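Local structure of KLLA0F20702p (Kluyveromyces lactis, 5Y5A) at residues L345-I350 with F399-H404; M360-L365 with L423-I428; G370-Y375 with K393-I398. The protein is an Est1 protein that probably recruits telomerase to telomeres through binding Cdc13, this chain being the N-terminal two thirds with its largely helical telomerase-activating and DNA/RNA-binding regions. All blocks are in the same frame, centred on the assembly; numbering follows the deposited sequence.

In the fold
Coming from the N terminus, the chain enters helix 339-379, which carries the first segment of every contact and bends sharply back between 350 and 360, so that 345-350 and 360-365 run in roughly opposite senses. Interaction 3 closes the shortest loop, bringing 393-398 of the next helix, 385-410, back on 370-375. Interaction 1 closes a wider one, from 345-350 to 399-404 on those same two helices, and encloses interaction 3. Interaction 2 joins 360-365 to 423-428 on helix 421-433; it also encloses interaction 3 but crosses interaction 1, since their segments alternate along the chain. Interactions 1 and 2 touch where Phe402 meets Leu365. Together they tie up helices 339-379, 385-410 and 421-433 of the Est1 DNA/RNA-binding region.

Interaction 1 (L345-I350 with F399-H404); sequences LLFDKI and FKFFTH
Lys400 opens the contact by laying CG of its extended chain beside the Phe347 ring, 4.0 Å from CE2. Its NZ stands far enough from that ring that any cation-pi attraction is weak at most; a weak hydrogen bond to Gln343 also involves this amine. One residue on, Phe401 turns its ring edge toward the face of Phe347 in an offset edge-to-face pair, the planes at 83° and the centroids 5.9 Å apart. CE1 of Phe401 then runs on to CD1 of Ile350 at 3.6 Å, while Leu346 CD2 sits at the edge of the same ring, near its plane. His404 finishes the walk. Its CB points toward 345-350 and its CG is anti to the backbone N (chi1 -172°); CD2 of Phe347 lies over the centre of the imidazole face, 3.3 Å from His404 CG, and the two rings are inclined to each other. NE2 donates to Phe347 O at 2.8 Å, N-H...O angle 149°, so one residue both packs on the imidazole and probably limits its rotation. Ile350 CG2 comes up to His404 CD2 at 3.9 Å. The whole is an aromatic cluster of Phe347, Phe401 and His404, filling the space between two nearly parallel helical segments in the all-helical Est1 DNA/RNA-binding region.

Interaction 2 (M360-L365 with L423-I428); sequences MIFQDL and LAMARI
Phe362 and Met425 run alongside each other in opposite senses, each reaching for the other's helix. CG of Phe362 is anti to its backbone N (chi1 -173°), and CD1 of the ring meets Met425 CG at 3.4 Å. The methionine is extended to SD and bends at chi3, which turns CE off the line of the chain; SD lies 4.1 Å from Ile361 CG2. The side chain of Ile428 crosses that of Phe362 at about a right angle and puts CD1 3.4 Å from CZ of the phenylalanine, while Ala424 CB is 3.8 Å from CE1 of the same ring. An alanine in place of Phe362 would probably open a gap between the helices, leaving Met425 CG, Ile428 CD1 and Ala424 CB without the ring they pack on. The two segments, whose touching side chains are all buried, run parallel, 3° apart, with axes 10.7 Å from each other. This is the arrangement of a helix with the next but one in an up-and-down helical array, consistent with the TPR-related family of this region: helix 385-410 comes between them in sequence, and its Leu405 touches Ile361, Leu365 and Met425. Leu365 slants against Met425, its CD2 3.6 Å from Met425 CG, and the same methyl reaches Ile428 CG2 at 4.1 Å.

Interaction 3 (G370-Y375 with K393-I398); sequences GSFHMY and KFLEFI
In both Phe372 (chi1 175°) and Leu395, CG is anti to the backbone N, and the leucine methyl CD1 comes to rest over one face of the phenyl ring. It is displaced toward the rim, 3.6 Å from CE1 of Phe372 and 3.9 Å from the ring centroid, a CH-pi contact. CD2 of the leucine stands a little farther off, near CE1 and CZ. Ile398 comes in at about a right angle to Phe372 and sets CD1 3.6 Å from its CB, at the root of the side chain.

CB of Phe394 points toward 370-375, with CG again anti to the backbone N (chi1 -167°), and the ring meets main-chain atoms there. Its CE2 lies 3.4 Å from Ser371 O, the oxygen sitting at the ring edge and in its plane, and 3.7 Å from Phe372 CA. Phe394 thus packs on main-chain as well as side-chain atoms of 370-375. Ser371 itself turns its hydroxyl to its own helix, OG bonded to Leu367 O. Tyr375 slides past Phe394 in the opposite sense, CD2 to CD2 at 3.7 Å, with the ring planes inclined at 40°. Ile398 CD1 covers the centre of one face of Phe394, 4.0 Å above its plane, and His324 stacks on Phe394, linking helix 318-325 to this junction; Phe442 of helix 437-444 touches Leu395.

The two segments are nearly antiparallel, with Phe372 level with Leu395, and a short turn joins their helices in sequence. This is an alpha-alpha hairpin with a buried aromatic and aliphatic seam, an element common in TPR-related helical folds.

Interaction 1 (L345-I350 with F399-H404)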
loop_
_atom_site.group_PDB
_atom_site.type_symbol
_atom_site.label_atom_id
_atom_site.label_comp_id
_atom_site.label_asym_id
_atom_site.label_seq_id
_atom_site.Cartn_x
_atom_site.Cartn_y
_atom_site.Cartn_z
ATOM N N LEU A 345 -22.700 10.864 -5.068
ATOM C CA LEU A 345 -22.919 10.384 -3.707
ATOM C C LEU A 345 -21.593 10.313 -2.958
ATOM O O LEU A 345 -21.514 10.693 -1.789
ATOM C CB LEU A 345 -23.612 9.019 -3.713
ATOM C CG LEU A 345 -24.492 8.698 -2.503
ATOM C CD1 LEU A 345 -25.464 9.833 -2.250
ATOM C CD2 LEU A 345 -25.258 7.414 -2.709
ATOM N N LEU A 346 -20.557 9.817 -3.635
ATOM C CA LEU A 346 -19.195 9.856 -3.107
ATOM C C LEU A 346 -18.793 11.273 -2.686
ATOM O O LEU A 346 -18.290 11.481 -1.589
ATOM C CB LEU A 346 -18.187 9.351 -4.152
ATOM C CG LEU A 346 -16.723 9.474 -3.725
ATOM C CD1 LEU A 346 -16.471 8.506 -2.585
ATOM C CD2 LEU A 346 -15.737 9.234 -4.873
ATOM N N PHE A 347 -18.989 12.237 -3.580
ATOM C CA PHE A 347 -18.581 13.614 -3.303
ATOM C C PHE A 347 -19.428 14.185 -2.190
ATOM O O PHE A 347 -18.916 14.910 -1.338
ATOM C CB PHE A 347 -18.666 14.489 -4.563
ATOM C CG PHE A 347 -17.453 14.382 -5.470
ATOM C CD1 PHE A 347 -16.992 13.146 -5.895
ATOM C CD2 PHE A 347 -16.788 15.522 -5.906
ATOM C CE1 PHE A 347 -15.880 13.050 -6.734
ATOM C CE2 PHE A 347 -15.674 15.436 -6.738
ATOM C CZ PHE A 347 -15.226 14.208 -7.162
ATOM N N ASP A 348 -20.716 13.841 -2.170
ATOM C CA ASP A 348 -21.609 14.315 -1.105
ATOM C C ASP A 348 -21.216 13.752 0.260
ATOM O O ASP A 348 -21.176 14.486 1.248
ATOM C CB ASP A 348 -23.070 13.961 -1.412
ATOM C CG ASP A 348 -23.694 14.881 -2.459
ATOM O OD1 ASP A 348 -22.979 15.751 -3.013
ATOM O OD2 ASP A 348 -24.900 14.728 -2.738
ATOM N N LYS A 349 -20.930 12.452 0.318
ATOM C CA LYS A 349 -20.498 11.829 1.569
ATOM C C LYS A 349 -19.196 12.478 2.056
ATOM O O LYS A 349 -19.033 12.754 3.241
ATOM C CB LYS A 349 -20.306 10.318 1.395
ATOM C CG LYS A 349 -21.603 9.526 1.182
ATOM C CD LYS A 349 -22.586 9.767 2.315
ATOM C CE LYS A 349 -23.829 8.929 2.167
ATOM N NZ LYS A 349 -24.827 9.228 3.237
ATOM N N ILE A 350 -18.286 12.748 1.132
ATOM C CA ILE A 350 -17.016 13.386 1.484
ATOM C C ILE A 350 -17.257 14.779 2.096
ATOM O O ILE A 350 -16.652 15.131 3.103
ATOM C CB ILE A 350 -16.084 13.476 0.258
ATOM C CG1 ILE A 350 -15.608 12.075 -0.145
ATOM C CG2 ILE A 350 -14.872 14.383 0.533
ATOM C CD1 ILE A 350 -14.729 12.051 -1.391
ATOM N N PHE A 399 -8.202 15.795 -10.621
ATOM C CA PHE A 399 -8.045 17.130 -10.051
ATOM C C PHE A 399 -9.379 17.698 -9.576
ATOM O O PHE A 399 -9.418 18.533 -8.679
ATOM C CB PHE A 399 -7.353 18.055 -11.053
ATOM C CG PHE A 399 -5.858 17.954 -10.990
ATOM C CD1 PHE A 399 -5.193 16.929 -11.642
ATOM C CD2 PHE A 399 -5.127 18.828 -10.206
ATOM C CE1 PHE A 399 -3.810 16.812 -11.563
ATOM C CE2 PHE A 399 -3.741 18.712 -10.116
ATOM C CZ PHE A 399 -3.086 17.707 -10.799
ATOM N N LYS A 400 -10.472 17.210 -10.148
ATOM C CA LYS A 400 -11.792 17.521 -9.627
ATOM C C LYS A 400 -11.899 17.012 -8.184
ATOM O O LYS A 400 -12.399 17.710 -7.299
ATOM C CB LYS A 400 -12.875 16.896 -10.507
ATOM C CG LYS A 400 -14.282 17.226 -10.063
ATOM C CD LYS A 400 -15.319 16.649 -11.008
ATOM C CE LYS A 400 -16.719 17.035 -10.553
ATOM N NZ LYS A 400 -17.773 16.577 -11.499
ATOM N N PHE A 401 -11.411 15.792 -7.959
ATOM C CA PHE A 401 -11.389 15.178 -6.630
ATOM C C PHE A 401 -10.523 15.983 -5.660
ATOM O O PHE A 401 -10.917 16.219 -4.514
ATOM C CB PHE A 401 -10.870 13.740 -6.725
ATOM C CG PHE A 401 -11.023 12.952 -5.459
ATOM C CD1 PHE A 401 -12.198 12.266 -5.194
ATOM C CD2 PHE A 401 -9.986 12.881 -4.542
ATOM C CE1 PHE A 401 -12.343 11.524 -4.033
ATOM C CE2 PHE A 401 -10.125 12.143 -3.371
ATOM C CZ PHE A 401 -11.300 11.468 -3.119
ATOM N N PHE A 402 -9.345 16.389 -6.136
ATOM C CA PHE A 402 -8.441 17.269 -5.387
ATOM C C PHE A 402 -9.140 18.544 -4.921
ATOM O O PHE A 402 -9.158 18.855 -3.734
ATOM C CB PHE A 402 -7.227 17.672 -6.239
ATOM C CG PHE A 402 -6.205 16.585 -6.429
ATOM C CD1 PHE A 402 -6.447 15.288 -6.008
ATOM C CD2 PHE A 402 -4.990 16.872 -7.040
ATOM C CE1 PHE A 402 -5.502 14.304 -6.190
ATOM C CE2 PHE A 402 -4.042 15.891 -7.225
ATOM C CZ PHE A 402 -4.299 14.600 -6.798
ATOM N N THR A 403 -9.708 19.290 -5.864
ATOM C CA THR A 403 -10.317 20.569 -5.524
ATOM C C THR A 403 -11.523 20.379 -4.614
ATOM O O THR A 403 -11.809 21.223 -3.767
ATOM C CB THR A 403 -10.735 21.355 -6.779
ATOM O OG1 THR A 403 -11.698 20.602 -7.521
ATOM C CG2 THR A 403 -9.533 21.602 -7.653
ATOM N N HIS A 404 -12.229 19.270 -4.781
ATOM C CA HIS A 404 -13.326 18.949 -3.870
ATOM C C HIS A 404 -12.779 18.716 -2.454
ATOM O O HIS A 404 -13.292 19.276 -1.485
ATOM C CB HIS A 404 -14.101 17.724 -4.360
ATOM C CG HIS A 404 -15.348 17.452 -3.584
ATOM N ND1 HIS A 404 -16.449 18.280 -3.629
ATOM C CD2 HIS A 404 -15.670 16.445 -2.738
ATOM C CE1 HIS A 404 -17.397 17.795 -2.847
ATOM N NE2 HIS A 404 -16.949 16.679 -2.297
#

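Interaction 2 (M360-L365 with L423-I428)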
loop_
_atom_site.group_PDB
_atom_site.type_symbol
_atom_site.label_atom_id
_atom_site.label_comp_id
_atom_site.label_asym_id
_atom_site.label_seq_id
_atom_site.Cartn_x
_atom_site.Cartn_y
_atom_site.Cartn_z
ATOM N N MET A 360 -10.537 6.906 5.520
ATOM C CA MET A 360 -10.917 6.264 4.265
ATOM C C MET A 360 -10.793 7.258 3.106
ATOM O O MET A 360 -10.498 6.881 1.963
ATOM C CB MET A 360 -12.351 5.699 4.355
ATOM C CG MET A 360 -12.818 4.978 3.083
ATOM S SD MET A 360 -11.769 3.551 2.633
ATOM C CE MET A 360 -12.163 2.474 4.003
ATOM N N ILE A 361 -11.005 8.537 3.397
ATOM C CA ILE A 361 -10.889 9.554 2.355
ATOM C C ILE A 361 -9.432 9.689 1.952
ATOM O O ILE A 361 -9.095 9.851 0.778
ATOM C CB ILE A 361 -11.454 10.912 2.826
ATOM C CG1 ILE A 361 -12.984 10.825 2.921
ATOM C CG2 ILE A 361 -11.028 12.023 1.883
ATOM C CD1 ILE A 361 -13.638 11.967 3.670
ATOM N N PHE A 362 -8.569 9.589 2.952
ATOM C CA PHE A 362 -7.136 9.605 2.751
ATOM C C PHE A 362 -6.733 8.443 1.843
ATOM O O PHE A 362 -5.986 8.618 0.877
ATOM C CB PHE A 362 -6.448 9.523 4.117
ATOM C CG PHE A 362 -4.954 9.687 4.075
ATOM C CD1 PHE A 362 -4.381 10.944 4.114
ATOM C CD2 PHE A 362 -4.122 8.581 4.049
ATOM C CE1 PHE A 362 -3.000 11.102 4.095
ATOM C CE2 PHE A 362 -2.741 8.735 4.038
ATOM C CZ PHE A 362 -2.185 9.996 4.058
ATOM N N GLN A 363 -7.232 7.252 2.154
ATOM C CA GLN A 363 -6.921 6.074 1.345
ATOM C C GLN A 363 -7.396 6.262 -0.092
ATOM O O GLN A 363 -6.682 5.927 -1.033
ATOM C CB GLN A 363 -7.551 4.814 1.943
ATOM C CG GLN A 363 -7.053 3.538 1.269
ATOM C CD GLN A 363 -7.495 2.282 1.989
ATOM O OE1 GLN A 363 -6.797 1.786 2.878
ATOM N NE2 GLN A 363 -8.659 1.761 1.611
ATOM N N ASP A 364 -8.592 6.824 -0.248
ATOM C CA ASP A 364 -9.164 7.085 -1.562
ATOM C C ASP A 364 -8.259 7.980 -2.411
ATOM O O ASP A 364 -8.108 7.755 -3.609
ATOM C CB ASP A 364 -10.546 7.736 -1.426
ATOM C CG ASP A 364 -11.650 6.730 -1.129
ATOM O OD1 ASP A 364 -11.347 5.546 -0.853
ATOM O OD2 ASP A 364 -12.833 7.143 -1.162
ATOM N N LEU A 365 -7.673 8.995 -1.776
ATOM C CA LEU A 365 -6.755 9.911 -2.448
ATOM C C LEU A 365 -5.544 9.176 -3.013
ATOM O O LEU A 365 -5.214 9.318 -4.189
ATOM C CB LEU A 365 -6.302 11.013 -1.483
ATOM C CG LEU A 365 -5.167 11.904 -1.987
ATOM C CD1 LEU A 365 -5.643 12.841 -3.088
ATOM C CD2 LEU A 365 -4.534 12.693 -0.838
ATOM N N LEU A 423 -3.752 18.016 6.521
ATOM C CA LEU A 423 -2.614 18.644 5.858
ATOM C C LEU A 423 -1.717 17.609 5.161
ATOM O O LEU A 423 -1.004 17.936 4.216
ATOM C CB LEU A 423 -1.809 19.473 6.861
ATOM C CG LEU A 423 -2.510 20.738 7.395
ATOM C CD1 LEU A 423 -1.536 21.610 8.164
ATOM C CD2 LEU A 423 -3.152 21.544 6.266
ATOM N N ALA A 424 -1.766 16.361 5.617
ATOM C CA ALA A 424 -1.020 15.280 4.960
ATOM C C ALA A 424 -1.503 15.065 3.533
ATOM O O ALA A 424 -0.709 14.796 2.639
ATOM C CB ALA A 424 -1.137 13.984 5.748
ATOM N N MET A 425 -2.806 15.189 3.320
ATOM C CA MET A 425 -3.375 15.050 1.983
ATOM C C MET A 425 -2.865 16.151 1.056
ATOM O O MET A 425 -2.554 15.897 -0.106
ATOM C CB MET A 425 -4.915 15.065 2.039
ATOM C CG MET A 425 -5.520 13.740 2.516
ATOM S SD MET A 425 -7.322 13.633 2.398
ATOM C CE MET A 425 -7.825 14.993 3.446
ATOM N N ALA A 426 -2.764 17.372 1.574
ATOM C CA ALA A 426 -2.193 18.458 0.778
ATOM C C ALA A 426 -0.724 18.186 0.427
ATOM O O ALA A 426 -0.297 18.480 -0.691
ATOM C CB ALA A 426 -2.336 19.796 1.511
ATOM N N ARG A 427 0.046 17.632 1.368
ATOM C CA ARG A 427 1.460 17.323 1.112
ATOM C C ARG A 427 1.591 16.318 -0.022
ATOM O O ARG A 427 2.447 16.436 -0.893
ATOM C CB ARG A 427 2.151 16.750 2.351
ATOM C CG ARG A 427 2.503 17.743 3.433
ATOM C CD ARG A 427 3.328 17.053 4.503
ATOM N NE ARG A 427 4.602 16.563 3.982
ATOM C CZ ARG A 427 5.241 15.499 4.461
ATOM N NH1 ARG A 427 6.402 15.121 3.936
ATOM N NH2 ARG A 427 4.716 14.807 5.467
ATOM N N ILE A 428 0.721 15.321 0.019
ATOM C CA ILE A 428 0.759 14.219 -0.917
ATOM C C ILE A 428 0.425 14.675 -2.343
ATOM O O ILE A 428 1.094 14.270 -3.306
ATOM C CB ILE A 428 -0.182 13.121 -0.426
ATOM C CG1 ILE A 428 0.468 12.429 0.770
ATOM C CG2 ILE A 428 -0.528 12.137 -1.521
ATOM C CD1 ILE A 428 -0.474 11.567 1.524
#

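Interaction 3 (G370-Y375 with K393-I398)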
loop_
_atom_site.group_PDB
_atom_site.type_symbol
_atom_site.label_atom_id
_atom_site.label_comp_id
_atom_site.label_asym_id
_atom_site.label_seq_id
_atom_site.Cartn_x
_atom_site.Cartn_y
_atom_site.Cartn_z
ATOM N N GLY A 370 -2.425 6.721 -7.386
ATOM C CA GLY A 370 -1.855 5.492 -7.902
ATOM C C GLY A 370 -2.561 5.001 -9.154
ATOM O O GLY A 370 -1.921 4.536 -10.086
ATOM N N SER A 371 -3.882 5.127 -9.184
ATOM C CA SER A 371 -4.663 4.651 -10.317
ATOM C C SER A 371 -4.364 5.357 -11.634
ATOM O O SER A 371 -4.622 4.798 -12.706
ATOM C CB SER A 371 -6.152 4.769 -10.009
ATOM O OG SER A 371 -6.534 3.736 -9.114
ATOM N N PHE A 372 -3.839 6.579 -11.574
ATOM C CA PHE A 372 -3.459 7.271 -12.806
ATOM C C PHE A 372 -2.281 6.543 -13.447
ATOM O O PHE A 372 -2.176 6.469 -14.673
ATOM C CB PHE A 372 -3.103 8.749 -12.551
ATOM C CG PHE A 372 -2.592 9.474 -13.787
ATOM C CD1 PHE A 372 -3.474 9.913 -14.767
ATOM C CD2 PHE A 372 -1.238 9.719 -13.958
ATOM C CE1 PHE A 372 -3.018 10.570 -15.897
ATOM C CE2 PHE A 372 -0.765 10.378 -15.097
ATOM C CZ PHE A 372 -1.656 10.803 -16.066
ATOM N N HIS A 373 -1.396 6.002 -12.616
ATOM C CA HIS A 373 -0.246 5.268 -13.134
ATOM C C HIS A 373 -0.634 3.827 -13.463
ATOM O O HIS A 373 -0.033 3.216 -14.327
ATOM C CB HIS A 373 0.916 5.311 -12.142
ATOM C CG HIS A 373 1.346 6.702 -11.790
ATOM N ND1 HIS A 373 2.306 7.385 -12.506
ATOM C CD2 HIS A 373 0.921 7.547 -10.822
ATOM C CE1 HIS A 373 2.465 8.588 -11.984
ATOM N NE2 HIS A 373 1.640 8.712 -10.959
ATOM N N MET A 374 -1.640 3.288 -12.776
ATOM C CA MET A 374 -2.230 2.018 -13.205
ATOM C C MET A 374 -2.740 2.184 -14.642
ATOM O O MET A 374 -2.467 1.355 -15.511
ATOM C CB MET A 374 -3.369 1.582 -12.277
ATOM C CG MET A 374 -2.945 1.332 -10.825
ATOM S SD MET A 374 -1.674 0.052 -10.658
ATOM C CE MET A 374 -2.652 -1.430 -10.924
ATOM N N TYR A 375 -3.478 3.269 -14.870
ATOM C CA TYR A 375 -3.989 3.612 -16.192
ATOM C C TYR A 375 -2.885 3.585 -17.259
ATOM O O TYR A 375 -3.082 3.037 -18.345
ATOM C CB TYR A 375 -4.658 5.004 -16.168
ATOM C CG TYR A 375 -5.285 5.439 -17.488
ATOM C CD1 TYR A 375 -4.497 5.836 -18.559
ATOM C CD2 TYR A 375 -6.669 5.459 -17.654
ATOM C CE1 TYR A 375 -5.051 6.223 -19.759
ATOM C CE2 TYR A 375 -7.237 5.851 -18.861
ATOM C CZ TYR A 375 -6.416 6.235 -19.905
ATOM O OH TYR A 375 -6.950 6.630 -21.104
ATOM N N LYS A 393 -8.981 13.173 -19.681
ATOM C CA LYS A 393 -10.259 13.096 -18.970
ATOM C C LYS A 393 -10.089 12.506 -17.564
ATOM O O LYS A 393 -10.764 12.928 -16.626
ATOM C CB LYS A 393 -11.275 12.261 -19.762
ATOM C CG LYS A 393 -11.828 12.932 -21.006
ATOM C CD LYS A 393 -12.679 14.129 -20.643
ATOM C CE LYS A 393 -13.302 14.763 -21.874
ATOM N NZ LYS A 393 -14.150 15.927 -21.494
ATOM N N PHE A 394 -9.190 11.534 -17.421
ATOM C CA PHE A 394 -8.953 10.909 -16.116
ATOM C C PHE A 394 -8.270 11.903 -15.184
ATOM O O PHE A 394 -8.635 12.031 -14.020
ATOM C CB PHE A 394 -8.100 9.635 -16.249
ATOM C CG PHE A 394 -8.076 8.778 -14.992
ATOM C CD1 PHE A 394 -9.022 8.955 -13.986
ATOM C CD2 PHE A 394 -7.101 7.805 -14.818
ATOM C CE1 PHE A 394 -9.005 8.173 -12.834
ATOM C CE2 PHE A 394 -7.071 7.015 -13.661
ATOM C CZ PHE A 394 -8.027 7.203 -12.671
ATOM N N LEU A 395 -7.271 12.595 -15.712
ATOM C CA LEU A 395 -6.509 13.575 -14.952
ATOM C C LEU A 395 -7.433 14.705 -14.486
ATOM O O LEU A 395 -7.322 15.189 -13.358
ATOM C CB LEU A 395 -5.361 14.110 -15.809
ATOM C CG LEU A 395 -4.063 14.597 -15.162
ATOM C CD1 LEU A 395 -3.575 13.646 -14.089
ATOM C CD2 LEU A 395 -3.009 14.755 -16.245
ATOM N N GLU A 396 -8.366 15.094 -15.352
ATOM C CA GLU A 396 -9.363 16.101 -15.007
ATOM C C GLU A 396 -10.205 15.647 -13.824
ATOM O O GLU A 396 -10.425 16.420 -12.894
ATOM C CB GLU A 396 -10.273 16.407 -16.198
ATOM C CG GLU A 396 -9.628 17.258 -17.275
ATOM C CD GLU A 396 -10.515 17.430 -18.490
ATOM O OE1 GLU A 396 -11.640 16.884 -18.483
ATOM O OE2 GLU A 396 -10.088 18.109 -19.450
ATOM N N PHE A 397 -10.678 14.399 -13.869
ATOM C CA PHE A 397 -11.471 13.846 -12.777
ATOM C C PHE A 397 -10.656 13.826 -11.495
ATOM O O PHE A 397 -11.158 14.131 -10.419
ATOM C CB PHE A 397 -11.964 12.422 -13.093
ATOM C CG PHE A 397 -12.534 11.716 -11.895
ATOM C CD1 PHE A 397 -13.753 12.116 -11.355
ATOM C CD2 PHE A 397 -11.840 10.681 -11.284
ATOM C CE1 PHE A 397 -14.281 11.485 -10.225
ATOM C CE2 PHE A 397 -12.352 10.044 -10.162
ATOM C CZ PHE A 397 -13.580 10.445 -9.626
ATOM N N ILE A 398 -9.390 13.447 -11.617
ATOM C CA ILE A 398 -8.525 13.383 -10.449
ATOM C C ILE A 398 -8.402 14.764 -9.805
ATOM O O ILE A 398 -8.526 14.907 -8.586
ATOM C CB ILE A 398 -7.139 12.818 -10.819
ATOM C CG1 ILE A 398 -7.295 11.344 -11.210
ATOM C CG2 ILE A 398 -6.169 12.947 -9.657
ATOM C CD1 ILE A 398 -6.024 10.652 -11.553
#